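Local atomic coordinates of galectin-1 (Bufo arenarum, PDB entry 1GAN), a protein that binds beta-galactosides as a homodimeric lectin, probably along with many complex carbohydrates, and may regulate cell differentiation and apoptosis. Residues V18-S23 with V88-Q93; F42-N47 with I97-S102; A48-H53 with G76-Q81. All coordinates share one frame; numbering follows the deposited sequence.

Contact 1: V18-S23 with V88-Q93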
loop_
_atom_site.group_PDB
_atom_site.type_symbol
_atom_site.label_atom_id
_atom_site.label_comp_id
_atom_site.label_asym_id
_atom_site.label_seq_id
_atom_site.Cartn_x
_atom_site.Cartn_y
_atom_site.Cartn_z
ATOM N N VAL A 18 -9.158 4.039 6.274
ATOM C CA VAL A 18 -7.901 3.386 6.011
ATOM C C VAL A 18 -7.088 3.503 7.297
ATOM O O VAL A 18 -7.049 4.556 7.928
ATOM C CB VAL A 18 -7.165 4.081 4.805
ATOM C CG1 VAL A 18 -6.983 5.562 5.060
ATOM C CG2 VAL A 18 -5.819 3.435 4.531
ATOM N N GLU A 19 -6.526 2.388 7.734
ATOM C CA GLU A 19 -5.705 2.365 8.931
ATOM C C GLU A 19 -4.258 2.137 8.531
ATOM O O GLU A 19 -3.970 1.275 7.687
ATOM C CB GLU A 19 -6.171 1.232 9.825
ATOM C CG GLU A 19 -5.215 0.905 10.924
ATOM C CD GLU A 19 -5.552 -0.420 11.544
ATOM O OE1 GLU A 19 -6.450 -0.439 12.418
ATOM O OE2 GLU A 19 -4.928 -1.440 11.143
ATOM N N ILE A 20 -3.359 2.929 9.098
ATOM C CA ILE A 20 -1.927 2.814 8.819
ATOM C C ILE A 20 -1.176 2.353 10.074
ATOM O O ILE A 20 -1.410 2.867 11.180
ATOM C CB ILE A 20 -1.283 4.190 8.440
ATOM C CG1 ILE A 20 -1.995 4.829 7.241
ATOM C CG2 ILE A 20 0.203 4.022 8.143
ATOM C CD1 ILE A 20 -1.907 4.020 5.988
ATOM N N LYS A 21 -0.266 1.402 9.892
ATOM C CA LYS A 21 0.586 0.905 10.965
ATOM C C LYS A 21 2.005 1.161 10.509
ATOM O O LYS A 21 2.388 0.815 9.388
ATOM C CB LYS A 21 0.392 -0.585 11.214
ATOM C CG LYS A 21 -0.756 -0.892 12.122
ATOM C CD LYS A 21 -0.982 -2.381 12.265
ATOM C CE LYS A 21 -2.296 -2.640 12.987
ATOM N NZ LYS A 21 -2.702 -4.064 12.907
ATOM N N GLY A 22 2.771 1.827 11.354
ATOM C CA GLY A 22 4.144 2.120 11.009
ATOM C C GLY A 22 4.968 2.148 12.265
ATOM O O GLY A 22 4.470 1.876 13.355
ATOM N N SER A 23 6.236 2.471 12.092
ATOM C CA SER A 23 7.178 2.582 13.187
ATOM C C SER A 23 7.944 3.876 12.928
ATOM O O SER A 23 8.268 4.200 11.771
ATOM C CB SER A 23 8.124 1.381 13.188
ATOM O OG SER A 23 8.578 1.131 11.867
ATOM N N VAL A 88 -2.750 4.722 13.272
ATOM C CA VAL A 88 -3.705 5.805 13.036
ATOM C C VAL A 88 -4.769 5.358 12.040
ATOM O O VAL A 88 -4.467 4.653 11.071
ATOM C CB VAL A 88 -3.055 7.012 12.341
ATOM C CG1 VAL A 88 -3.897 8.241 12.573
ATOM C CG2 VAL A 88 -1.627 7.213 12.775
ATOM N N CYS A 89 -5.994 5.807 12.249
ATOM C CA CYS A 89 -7.075 5.505 11.342
ATOM C C CYS A 89 -7.626 6.823 10.863
ATOM O O CYS A 89 -7.678 7.812 11.618
ATOM C CB CYS A 89 -8.188 4.739 12.030
ATOM S SG CYS A 89 -7.646 3.179 12.672
ATOM N N PHE A 90 -8.008 6.840 9.598
ATOM C CA PHE A 90 -8.588 8.007 8.986
ATOM C C PHE A 90 -9.920 7.542 8.464
ATOM O O PHE A 90 -9.992 6.584 7.691
ATOM C CB PHE A 90 -7.703 8.518 7.851
ATOM C CG PHE A 90 -6.350 8.926 8.306
ATOM C CD1 PHE A 90 -5.325 7.992 8.399
ATOM C CD2 PHE A 90 -6.100 10.237 8.666
ATOM C CE1 PHE A 90 -4.067 8.366 8.848
ATOM C CE2 PHE A 90 -4.847 10.622 9.113
ATOM C CZ PHE A 90 -3.826 9.689 9.206
ATOM N N GLU A 91 -10.979 8.202 8.897
ATOM C CA GLU A 91 -12.311 7.844 8.458
ATOM C C GLU A 91 -12.788 9.002 7.598
ATOM O O GLU A 91 -12.916 10.123 8.080
ATOM C CB GLU A 91 -13.209 7.658 9.676
ATOM C CG GLU A 91 -14.496 6.964 9.417
ATOM C CD GLU A 91 -15.449 7.125 10.597
ATOM O OE1 GLU A 91 -15.072 6.778 11.747
ATOM O OE2 GLU A 91 -16.572 7.632 10.368
ATOM N N TYR A 92 -13.036 8.714 6.327
ATOM C CA TYR A 92 -13.466 9.717 5.374
ATOM C C TYR A 92 -14.979 9.924 5.301
ATOM O O TYR A 92 -15.718 9.002 4.973
ATOM C CB TYR A 92 -12.925 9.357 3.982
ATOM C CG TYR A 92 -13.332 10.329 2.885
ATOM C CD1 TYR A 92 -13.432 11.694 3.145
ATOM C CD2 TYR A 92 -13.597 9.885 1.589
ATOM C CE1 TYR A 92 -13.779 12.589 2.154
ATOM C CE2 TYR A 92 -13.945 10.780 0.578
ATOM C CZ TYR A 92 -14.032 12.134 0.869
ATOM O OH TYR A 92 -14.344 13.048 -0.116
ATOM N N GLN A 93 -15.450 11.118 5.653
ATOM C CA GLN A 93 -16.871 11.421 5.541
ATOM C C GLN A 93 -16.949 12.654 4.683
ATOM O O GLN A 93 -15.979 13.402 4.587
ATOM C CB GLN A 93 -17.508 11.634 6.892
ATOM C CG GLN A 93 -17.813 10.335 7.599
ATOM C CD GLN A 93 -18.222 10.570 9.021
ATOM O OE1 GLN A 93 -19.156 11.320 9.283
ATOM N NE2 GLN A 93 -17.472 10.009 9.957
#
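Val18 and Ile20 pair with Phe90 and Val88 as two neighbouring strands run antiparallel, their axes 4.8 Å apart at closest. Val18–Phe90 and Ile20–Val88 are hydrogen-bonded pairs. The bond from Ile20 N to Val88 O measures 2.8 Å. Its return bond, Val88 N to Ile20 O, is longer at 3.1 Å. Phe90 N reaches Val18 O at 3.0 Å.

The enclosed side is the face carrying Val18, Ile20, Val88 and Phe90, all buried and packed round by further apolar side chains. Val18 turns CG1 into the position between its backbone N and carbonyl carbon (chi1 56°), and from there the methyl meets Phe90 CB at 4.1 Å. The Phe90 ring, set beside its own backbone N, brings its edge toward Ile20, with CE1 4.4 Å from Ile20 CG1. Beyond the pair, Ile20 reaches Leu121 and Leu123 of the facing sheet, while Phe90 and Val88 lean on Ile99 of the next strand.

The other face is partly exposed to solvent, although its one cross-strand pair sits close. Here Glu19 and Cys89 form a non-hydrogen-bonded pair, and Cys89 SG rests 3.8 Å from Glu19 CB, alongside the first carbons of the glutamate. The chain of Glu19 continues outward, extended beyond CG, and its carboxylate makes a long ion pair with Lys21, whose NZ stays 3.9 Å from Glu19 OE2. One face of apolar side chains turned inward and the other, with Glu19 and Cys89, partly exposed is what a strand pair in the five-stranded sheet of the galectin beta-sandwich looks like.

Contact 2: F42-N47 with I97-S102. With GAL (beta-D-galactopyranose), chain C.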
loop_
_atom_site.group_PDB
_atom_site.type_symbol
_atom_site.label_atom_id
_atom_site.label_comp_id
_atom_site.label_asym_id
_atom_site.label_seq_id
_atom_site.Cartn_x
_atom_site.Cartn_y
_atom_site.Cartn_z
ATOM N N PHE A 42 -3.594 17.769 -1.574
ATOM C CA PHE A 42 -3.891 16.933 -0.407
ATOM C C PHE A 42 -5.159 17.415 0.270
ATOM O O PHE A 42 -5.318 18.614 0.507
ATOM C CB PHE A 42 -2.740 16.990 0.624
ATOM C CG PHE A 42 -1.416 16.485 0.108
ATOM C CD1 PHE A 42 -1.351 15.444 -0.805
ATOM C CD2 PHE A 42 -0.215 17.012 0.590
ATOM C CE1 PHE A 42 -0.113 14.918 -1.226
ATOM C CE2 PHE A 42 1.027 16.497 0.170
ATOM C CZ PHE A 42 1.071 15.445 -0.739
ATOM N N LEU A 43 -6.075 16.497 0.548
ATOM C CA LEU A 43 -7.315 16.822 1.247
ATOM C C LEU A 43 -6.876 16.938 2.717
ATOM O O LEU A 43 -7.289 17.840 3.462
ATOM C CB LEU A 43 -8.331 15.684 1.057
ATOM C CG LEU A 43 -9.810 15.980 1.325
ATOM C CD1 LEU A 43 -10.231 17.138 0.451
ATOM C CD2 LEU A 43 -10.690 14.784 1.019
ATOM N N LEU A 44 -5.970 16.045 3.104
ATOM C CA LEU A 44 -5.437 16.054 4.451
ATOM C C LEU A 44 -3.967 15.710 4.488
ATOM O O LEU A 44 -3.520 14.796 3.820
ATOM C CB LEU A 44 -6.195 15.089 5.357
ATOM C CG LEU A 44 -5.542 14.834 6.716
ATOM C CD1 LEU A 44 -5.456 16.169 7.481
ATOM C CD2 LEU A 44 -6.340 13.791 7.503
ATOM N N HIS A 45 -3.212 16.540 5.188
ATOM C CA HIS A 45 -1.793 16.332 5.418
ATOM C C HIS A 45 -1.740 16.328 6.954
ATOM O O HIS A 45 -2.080 17.341 7.588
ATOM C CB HIS A 45 -0.988 17.487 4.825
ATOM C CG HIS A 45 0.393 17.636 5.392
ATOM N ND1 HIS A 45 1.454 16.854 4.999
ATOM C CD2 HIS A 45 0.899 18.533 6.274
ATOM C CE1 HIS A 45 2.554 17.258 5.610
ATOM N NE2 HIS A 45 2.244 18.276 6.389
ATOM N N PHE A 46 -1.498 15.141 7.528
ATOM C CA PHE A 46 -1.395 14.926 8.968
ATOM C C PHE A 46 0.092 14.861 9.321
ATOM O O PHE A 46 0.778 13.885 9.003
ATOM C CB PHE A 46 -2.098 13.626 9.319
ATOM C CG PHE A 46 -1.909 13.197 10.744
ATOM C CD1 PHE A 46 -0.830 12.383 11.100
ATOM C CD2 PHE A 46 -2.827 13.575 11.728
ATOM C CE1 PHE A 46 -0.658 11.948 12.407
ATOM C CE2 PHE A 46 -2.669 13.145 13.037
ATOM C CZ PHE A 46 -1.575 12.325 13.379
ATOM N N ASN A 47 0.582 15.884 10.018
ATOM C CA ASN A 47 2.000 15.991 10.346
ATOM C C ASN A 47 2.293 15.987 11.859
ATOM O O ASN A 47 2.032 16.962 12.558
ATOM C CB ASN A 47 2.490 17.287 9.672
ATOM C CG ASN A 47 4.008 17.476 9.673
ATOM O OD1 ASN A 47 4.475 18.576 9.380
ATOM N ND2 ASN A 47 4.773 16.431 9.943
ATOM N N ILE A 97 -13.097 14.452 8.107
ATOM C CA ILE A 97 -12.292 13.248 8.184
ATOM C C ILE A 97 -12.018 13.117 9.673
ATOM O O ILE A 97 -11.670 14.094 10.338
ATOM C CB ILE A 97 -10.949 13.411 7.437
ATOM C CG1 ILE A 97 -11.213 13.546 5.942
ATOM C CG2 ILE A 97 -10.026 12.228 7.721
ATOM C CD1 ILE A 97 -9.975 13.520 5.100
ATOM N N ILE A 98 -12.284 11.960 10.249
ATOM C CA ILE A 98 -11.983 11.844 11.666
ATOM C C ILE A 98 -10.722 10.994 11.850
ATOM O O ILE A 98 -10.562 9.981 11.173
ATOM C CB ILE A 98 -13.266 11.443 12.550
ATOM C CG1 ILE A 98 -13.066 10.150 13.294
ATOM C CG2 ILE A 98 -14.580 11.510 11.773
ATOM C CD1 ILE A 98 -12.616 10.443 14.677
ATOM N N ILE A 99 -9.750 11.518 12.598
ATOM C CA ILE A 99 -8.503 10.801 12.868
ATOM C C ILE A 99 -8.578 10.146 14.266
ATOM O O ILE A 99 -8.882 10.823 15.249
ATOM C CB ILE A 99 -7.257 11.737 12.834
ATOM C CG1 ILE A 99 -7.135 12.495 11.505
ATOM C CG2 ILE A 99 -5.988 10.911 13.033
ATOM C CD1 ILE A 99 -7.950 13.765 11.410
ATOM N N LYS A 100 -8.315 8.839 14.354
ATOM C CA LYS A 100 -8.360 8.117 15.635
ATOM C C LYS A 100 -7.037 7.419 15.867
ATOM O O LYS A 100 -6.449 6.889 14.926
ATOM C CB LYS A 100 -9.441 7.046 15.635
ATOM C CG LYS A 100 -10.860 7.517 15.387
ATOM C CD LYS A 100 -11.861 6.436 15.855
ATOM C CE LYS A 100 -13.249 6.674 15.299
ATOM N NZ LYS A 100 -13.216 6.585 13.808
ATOM N N PHE A 101 -6.583 7.391 17.118
ATOM C CA PHE A 101 -5.310 6.754 17.458
ATOM C C PHE A 101 -5.574 5.572 18.345
ATOM O O PHE A 101 -6.624 5.489 18.983
ATOM C CB PHE A 101 -4.358 7.739 18.144
ATOM C CG PHE A 101 -4.167 9.009 17.374
ATOM C CD1 PHE A 101 -3.452 9.017 16.190
ATOM C CD2 PHE A 101 -4.792 10.179 17.777
ATOM C CE1 PHE A 101 -3.374 10.169 15.416
ATOM C CE2 PHE A 101 -4.711 11.335 16.995
ATOM C CZ PHE A 101 -4.002 11.321 15.817
ATOM N N SER A 102 -4.617 4.648 18.383
ATOM C CA SER A 102 -4.757 3.432 19.185
ATOM C C SER A 102 -4.999 3.808 20.632
ATOM O O SER A 102 -5.684 3.088 21.355
ATOM C CB SER A 102 -3.492 2.572 19.072
ATOM O OG SER A 102 -2.358 3.257 19.586
HETATM C C1 GAL C . 5.038 23.649 6.525
HETATM C C2 GAL C . 5.921 22.407 6.333
HETATM C C3 GAL C . 5.259 21.400 5.388
HETATM C C4 GAL C . 3.873 21.059 5.907
HETATM C C5 GAL C . 3.065 22.346 6.088
HETATM C C6 GAL C . 1.700 22.110 6.644
HETATM O O2 GAL C . 7.197 22.775 5.838
HETATM O O3 GAL C . 6.024 20.210 5.342
HETATM O O4 GAL C . 3.993 20.372 7.146
HETATM O O5 GAL C . 3.739 23.248 6.995
HETATM O O6 GAL C . 0.976 23.323 6.663
#
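Phe46 and Phe101 meet rim to rim, neither ring lying over the face of the other, with centroids 5.7 Å apart and planes at 39°. Phe46 CZ touches Phe101 CE1 at 3.5 Å, and Phe46 CE2 lies at the edge of the Phe101 ring, in its plane. The two side chains come from opposite directions; Phe46 holds CG anti to its backbone N (chi1 172°), which extends its ring across the gap to the rim of Phe101. Ile99 approaches the Phe46 ring obliquely, its CG2 methyl 4.0 Å from Phe46 CE2. Phe80, from the loop 76-81, joins them and makes an edge-to-face pair with Phe101.

Strands 44-47 and 97-101 belong to different sheets of the galectin beta-sandwich, their axes 10.5 Å apart at closest and inclined at 22°, and no hydrogen bond joins them: this is the hydrophobic core between the layers. Two residues before Phe46, Leu44 slants across Ile97, bringing CD2 within 4.0 Å of Ile97 CG2, and the same methyl comes 4.2 Å from Ile99 CD1. Leu43 adds CD2 against Ile97 CD1 at the corner, where Leu43 and Leu44 both face Leu35 in a classic beta bulge.

Alternation along the strand turns His45 and Asn47 out of the core to the galactose. The sugar's O4 lies at the edge of the imidazole, hydrogen-bonded to His45 NE2 at 2.8 Å. The other ring nitrogen, ND1, is bonded to Asn34 OD1, which probably fixes the rotation of the imidazole. The amide of Asn47 is held through ND2 by the carbonyl of Phe31.

Contact 3: A48-H53 with G76-Q81. Unlike the reference sequence in segment 76-81: Gly76 (reference Glu). With GAL (beta-D-galactopyranose), chain C; NDG (2-acetamido-2-deoxy-alpha-D-glucopyranose), chain B.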
loop_
_atom_site.group_PDB
_atom_site.type_symbol
_atom_site.label_atom_id
_atom_site.label_comp_id
_atom_site.label_asym_id
_atom_site.label_seq_id
_atom_site.Cartn_x
_atom_site.Cartn_y
_atom_site.Cartn_z
ATOM N N ALA A 48 2.821 14.885 12.373
ATOM C CA ALA A 48 3.159 14.807 13.796
ATOM C C ALA A 48 4.576 15.332 13.931
ATOM O O ALA A 48 5.502 14.725 13.429
ATOM C CB ALA A 48 3.088 13.374 14.279
ATOM N N ARG A 49 4.751 16.463 14.594
ATOM C CA ARG A 49 6.070 17.065 14.751
ATOM C C ARG A 49 6.666 16.888 16.145
ATOM O O ARG A 49 6.067 17.288 17.156
ATOM C CB ARG A 49 5.990 18.556 14.423
ATOM C CG ARG A 49 5.694 18.842 12.964
ATOM C CD ARG A 49 5.309 20.266 12.733
ATOM N NE ARG A 49 4.856 20.464 11.358
ATOM C CZ ARG A 49 4.729 21.654 10.762
ATOM N NH1 ARG A 49 5.007 22.778 11.421
ATOM N NH2 ARG A 49 4.432 21.722 9.477
ATOM N N PHE A 50 7.829 16.256 16.211
ATOM C CA PHE A 50 8.509 16.074 17.494
ATOM C C PHE A 50 9.315 17.358 17.806
ATOM O O PHE A 50 9.324 17.852 18.945
ATOM C CB PHE A 50 9.466 14.876 17.421
ATOM C CG PHE A 50 8.781 13.551 17.281
ATOM C CD1 PHE A 50 8.129 12.977 18.363
ATOM C CD2 PHE A 50 8.839 12.843 16.079
ATOM C CE1 PHE A 50 7.544 11.709 18.260
ATOM C CE2 PHE A 50 8.255 11.572 15.971
ATOM C CZ PHE A 50 7.612 11.007 17.058
ATOM N N ASP A 51 9.993 17.867 16.776
ATOM C CA ASP A 51 10.817 19.065 16.848
ATOM C C ASP A 51 11.016 19.446 15.380
ATOM O O ASP A 51 12.008 19.063 14.752
ATOM C CB ASP A 51 12.169 18.731 17.487
ATOM C CG ASP A 51 12.980 19.967 17.874
ATOM O OD1 ASP A 51 12.801 21.051 17.280
ATOM O OD2 ASP A 51 13.838 19.834 18.773
ATOM N N LEU A 52 10.068 20.213 14.852
ATOM C CA LEU A 52 10.072 20.608 13.452
ATOM C C LEU A 52 9.435 21.969 13.230
ATOM O O LEU A 52 8.347 22.249 13.722
ATOM C CB LEU A 52 9.289 19.574 12.648
ATOM C CG LEU A 52 9.377 19.698 11.137
ATOM C CD1 LEU A 52 10.869 19.593 10.762
ATOM C CD2 LEU A 52 8.550 18.622 10.445
ATOM N N HIS A 53 10.112 22.811 12.460
ATOM C CA HIS A 53 9.613 24.146 12.144
ATOM C C HIS A 53 9.172 24.912 13.380
ATOM O O HIS A 53 8.267 25.733 13.319
ATOM C CB HIS A 53 8.454 24.035 11.145
ATOM C CG HIS A 53 8.803 23.257 9.918
ATOM N ND1 HIS A 53 8.253 22.024 9.635
ATOM C CD2 HIS A 53 9.683 23.516 8.922
ATOM C CE1 HIS A 53 8.782 21.556 8.518
ATOM N NE2 HIS A 53 9.652 22.443 8.065
ATOM N N GLY A 76 -3.653 19.628 20.366
ATOM C CA GLY A 76 -2.910 19.480 21.608
ATOM C C GLY A 76 -2.405 18.089 21.887
ATOM O O GLY A 76 -1.280 17.933 22.336
ATOM N N VAL A 77 -3.229 17.085 21.611
ATOM C CA VAL A 77 -2.883 15.677 21.823
ATOM C C VAL A 77 -1.684 15.236 21.000
ATOM O O VAL A 77 -1.571 15.568 19.831
ATOM C CB VAL A 77 -4.044 14.753 21.385
ATOM C CG1 VAL A 77 -3.698 13.294 21.630
ATOM C CG2 VAL A 77 -5.307 15.107 22.128
ATOM N N PHE A 78 -0.826 14.424 21.588
ATOM C CA PHE A 78 0.330 13.919 20.877
ATOM C C PHE A 78 0.695 12.604 21.530
ATOM O O PHE A 78 1.568 12.556 22.388
ATOM C CB PHE A 78 1.481 14.901 20.984
ATOM C CG PHE A 78 2.620 14.599 20.064
ATOM C CD1 PHE A 78 3.624 13.726 20.442
ATOM C CD2 PHE A 78 2.725 15.243 18.840
ATOM C CE1 PHE A 78 4.723 13.506 19.620
ATOM C CE2 PHE A 78 3.835 15.027 18.004
ATOM C CZ PHE A 78 4.825 14.164 18.400
ATOM N N PRO A 79 0.031 11.509 21.131
ATOM C CA PRO A 79 0.313 10.196 21.717
ATOM C C PRO A 79 1.429 9.428 21.002
ATOM O O PRO A 79 1.297 8.220 20.759
ATOM C CB PRO A 79 -1.022 9.488 21.545
ATOM C CG PRO A 79 -1.405 9.935 20.156
ATOM C CD PRO A 79 -1.109 11.426 20.194
ATOM N N PHE A 80 2.532 10.095 20.683
ATOM C CA PHE A 80 3.602 9.418 19.972
ATOM C C PHE A 80 4.921 9.565 20.679
ATOM O O PHE A 80 5.154 10.577 21.337
ATOM C CB PHE A 80 3.762 10.007 18.575
ATOM C CG PHE A 80 2.487 10.112 17.820
ATOM C CD1 PHE A 80 1.760 8.974 17.506
ATOM C CD2 PHE A 80 2.029 11.354 17.394
ATOM C CE1 PHE A 80 0.591 9.062 16.768
ATOM C CE2 PHE A 80 0.876 11.458 16.664
ATOM C CZ PHE A 80 0.150 10.310 16.343
ATOM N N GLN A 81 5.789 8.570 20.503
ATOM C CA GLN A 81 7.122 8.583 21.081
ATOM C C GLN A 81 8.049 8.011 20.033
ATOM O O GLN A 81 7.746 6.987 19.431
ATOM C CB GLN A 81 7.202 7.732 22.351
ATOM C CG GLN A 81 8.616 7.729 22.983
ATOM C CD GLN A 81 8.752 6.840 24.234
ATOM O OE1 GLN A 81 7.898 5.991 24.518
ATOM N NE2 GLN A 81 9.842 7.033 24.978
HETATM C C1 GAL C . 5.038 23.649 6.525
HETATM C C2 GAL C . 5.921 22.407 6.333
HETATM C C3 GAL C . 5.259 21.400 5.388
HETATM C C4 GAL C . 3.873 21.059 5.907
HETATM C C5 GAL C . 3.065 22.346 6.088
HETATM C C6 GAL C . 1.700 22.110 6.644
HETATM O O2 GAL C . 7.197 22.775 5.838
HETATM O O3 GAL C . 6.024 20.210 5.342
HETATM O O4 GAL C . 3.993 20.372 7.146
HETATM O O5 GAL C . 3.739 23.248 6.995
HETATM O O6 GAL C . 0.976 23.323 6.663
HETATM C C1 NDG B . 5.268 28.380 9.017
HETATM C C2 NDG B . 4.292 27.325 9.545
HETATM C C3 NDG B . 4.839 25.937 9.250
HETATM C C4 NDG B . 5.002 25.757 7.749
HETATM C C5 NDG B . 5.904 26.886 7.191
HETATM C C6 NDG B . 5.948 26.904 5.659
HETATM C C7 NDG B . 3.284 28.416 11.440
HETATM C C8 NDG B . 3.147 28.539 12.950
HETATM O O5 NDG B . 5.423 28.202 7.597
HETATM O O3 NDG B . 3.971 24.946 9.763
HETATM O O4 NDG B . 5.608 24.464 7.497
HETATM O O6 NDG B . 4.650 27.129 5.088
HETATM O O7 NDG B . 2.639 29.158 10.704
HETATM N N2 NDG B . 4.113 27.491 10.975
HETATM O O1 NDG B . 6.516 28.114 9.553
#
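Ala48 puts its methyl against two rings of the loop 76-81, reaching Phe80 CE2 at 3.8 Å and Phe78 CE2 at 4.1 Å. It stands near the end of the sugar-binding strand of the galectin carbohydrate-recognition domain, where side chains alternate between this loop and the glycan.

Arg49 therefore points the other way, although its backbone O lies 3.3 Å from Phe78 CE2. Its chain is extended from CG to NE, carrying the guanidinium to the junction of the two sugars. NH2 donates to galactose O4 at 2.7 Å and also to the ring oxygen O5, while NH1 donates to O3 of the N-acetylglucosamine at 2.9 Å. Both sugar atoms O4 and O3 sit at the edge of the guanidinium, near its plane, and Asn47 OD1 accepts from NE, so the group is gripped along its rim, which fixes how its plane is turned.

At Phe50 the chain turns a corner and the side chain swings back to the loop. Phe78 directs its edge toward the face of Phe50 in an offset edge-to-face pair, planes at 77° and CZ 3.5 Å from Phe50 CD1. Phe78 is steadied from its own segment as well: Phe80 CD2 lies over the centre of one of its faces. Phe50 CE1 also passes the CB of Phe80.

Past Leu52, whose CD1 covers one face of the His53 imidazole, O4 of the N-acetylglucosamine lies over the opposite face. His53 ND1 itself sits 3.6 Å above the Arg49 guanidinium plane, over its centre.

In the fold
Contacts 1 and 2 lie side by side in the sandwich, centres about 7 Å apart: strands 85-92 and 96-101 are sheet neighbours, a salt bridge joins Glu91 OE1 to Lys100 NZ at 2.8 Å, and Val88 CG1 packs 3.5 Å from Phe101 CE1. Contacts 2 and 3 share strand 41-49 and meet where Phe101 CE1 lies 3.6 Å from Phe80 CZ; their centres are about 14 Å apart. Both reach the galactose, contact 2 through His45 and contact 3 through Arg49, with Asn62 and Glu72 adding further bonds. Contact 1 stays behind the site: the Phe90 side chain is about 13 Å from the galactose.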